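Long-range contact in probable 2-phosphosulfolactate phosphatase (Clostridium acetobutylicum, PDB 1VR0), which catalyses the magnesium-dependent hydrolysis of (2R)-O-phospho-3-sulfolactate to (2R)-3-sulfolactate and phosphate: residues Gly80-Gly85 / Thr113-Thr118. Residues are numbered along the deposited sequence; the frame is centred on the assembly and turned at random.
Sequences GGERKG and TTTNGT. With 3SL ((2R)-3-sulfolactic acid), chain E.
Glu82 holds CG in the crowded position between its backbone N and carbonyl carbon (chi1 51°) and bends at chi2 (74°), swinging the carboxylate across to Thr115. Glu82 OE1 accepts Thr115 OG1 at 2.7 Å on its syn lone pair, while Glu82 OE2 takes Thr115 N at 2.8 Å, a nearly straight bond (171°) from above the carboxylate plane. Gly85 N donates to Glu82 OE1 at 2.9 Å, so two donors grip OE1 and a third holds OE2, together fixing the carboxylate's rotation. The segments leave adjacent strands of a parallel sheet, 77-81 and 109-113; Gly81 is bridged in parallel to Thr113, whose O accepts Glu82 N at 3.2 Å and whose N makes a weak bond to Gly80 O. Beyond these strand ends the loops line the sulfolactate pocket, Glu82 CG lying 3.0 Å from 3SL O3S. With Glu82 OE2 3.2 Å from 3SL O1S, the sulfonate's charge would tend to raise the carboxylate's pKa, against the three donors that stabilise its charged form. Arg83, bent at chi2, brings its guanidinium end-on to Thr113 OG1, to which NH1 and NH2 (2.9 Å) both donate near the guanidinium plane; NH1 also bonds Glu82 O, and Thr113 OG1 bonds Val60 O.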
# COMPACT_ATOMS: atom_id res chain seq x y z
N GLY A 80 21.72 -20.26 7.25
CA GLY A 80 21.32 -19.06 7.99
C GLY A 80 19.89 -18.60 7.74
O GLY A 80 19.17 -19.20 6.95
N GLY A 81 19.50 -17.52 8.41
CA GLY A 81 18.13 -16.97 8.36
C GLY A 81 17.48 -16.92 9.72
O GLY A 81 18.14 -16.88 10.75
N GLU A 82 16.15 -16.94 9.73
CA GLU A 82 15.40 -16.88 11.01
C GLU A 82 13.94 -17.28 10.90
O GLU A 82 13.34 -17.25 9.82
CB GLU A 82 15.44 -15.46 11.59
CG GLU A 82 15.05 -14.36 10.61
CD GLU A 82 13.53 -14.26 10.29
OE1 GLU A 82 12.67 -14.69 11.08
OE2 GLU A 82 13.17 -13.71 9.24
N ARG A 83 13.39 -17.61 12.06
CA ARG A 83 11.95 -17.60 12.27
C ARG A 83 11.64 -16.73 13.49
O ARG A 83 12.26 -16.87 14.56
CB ARG A 83 11.42 -19.02 12.45
CG ARG A 83 11.43 -19.85 11.18
CD ARG A 83 10.57 -19.24 10.07
NE ARG A 83 10.49 -20.14 8.92
CZ ARG A 83 11.10 -19.98 7.75
NH1 ARG A 83 11.89 -18.93 7.49
NH2 ARG A 83 10.91 -20.90 6.80
N LYS A 84 10.69 -15.81 13.32
CA LYS A 84 10.32 -14.84 14.36
C LYS A 84 11.55 -14.01 14.79
O LYS A 84 11.66 -13.59 15.95
CB LYS A 84 9.68 -15.54 15.57
CG LYS A 84 8.34 -16.24 15.30
CD LYS A 84 7.83 -16.98 16.56
CE LYS A 84 6.29 -16.99 16.67
NZ LYS A 84 5.80 -17.37 18.08
N GLY A 85 12.49 -13.83 13.87
CA GLY A 85 13.72 -13.10 14.15
C GLY A 85 14.80 -13.89 14.86
O GLY A 85 15.91 -13.38 14.98
N THR A 113 16.54 -19.17 4.70
CA THR A 113 15.11 -19.05 4.71
C THR A 113 14.77 -18.05 5.80
O THR A 113 15.31 -18.12 6.91
CB THR A 113 14.44 -20.41 4.93
OG1 THR A 113 13.03 -20.22 4.91
CG2 THR A 113 14.85 -21.08 6.24
N THR A 114 13.90 -17.09 5.47
CA THR A 114 13.49 -16.06 6.41
C THR A 114 11.98 -15.84 6.40
O THR A 114 11.26 -16.37 5.55
CB THR A 114 14.22 -14.69 6.19
OG1 THR A 114 13.77 -14.05 4.99
CG2 THR A 114 15.71 -14.84 6.13
N THR A 115 11.53 -15.06 7.37
CA THR A 115 10.12 -14.81 7.60
C THR A 115 9.46 -14.05 6.41
O THR A 115 8.42 -14.47 5.94
CB THR A 115 9.91 -14.06 8.98
OG1 THR A 115 10.21 -14.93 10.09
CG2 THR A 115 8.47 -13.55 9.12
N ASN A 116 10.14 -13.02 5.89
CA ASN A 116 9.61 -12.11 4.85
C ASN A 116 10.42 -12.04 3.53
O ASN A 116 9.89 -12.36 2.43
CB ASN A 116 9.51 -10.73 5.47
CG ASN A 116 8.68 -10.74 6.72
OD1 ASN A 116 7.58 -11.32 6.74
ND2 ASN A 116 9.20 -10.16 7.81
N GLY A 117 11.68 -11.62 3.64
CA GLY A 117 12.56 -11.44 2.48
C GLY A 117 12.59 -12.57 1.46
O GLY A 117 12.44 -12.33 0.25
N THR A 118 12.76 -13.81 1.92
CA THR A 118 12.90 -14.96 1.02
C THR A 118 11.62 -15.27 0.23
O THR A 118 11.70 -15.69 -0.93
CB THR A 118 13.46 -16.24 1.79
OG1 THR A 118 12.56 -16.72 2.83
CG2 THR A 118 14.85 -15.92 2.37
O11 3SL E . 9.96 -11.11 12.51
C1 3SL E . 11.16 -10.79 12.66
O12 3SL E . 11.63 -10.21 13.68
C2 3SL E . 12.07 -11.12 11.55
O2 3SL E . 11.37 -10.85 10.34
C3 3SL E . 13.33 -10.30 11.72
S 3SL E . 14.33 -10.41 10.39
O3S 3SL E . 15.41 -11.37 10.66
O1S 3SL E . 13.61 -10.56 9.09
O2S 3SL E . 15.08 -9.15 10.32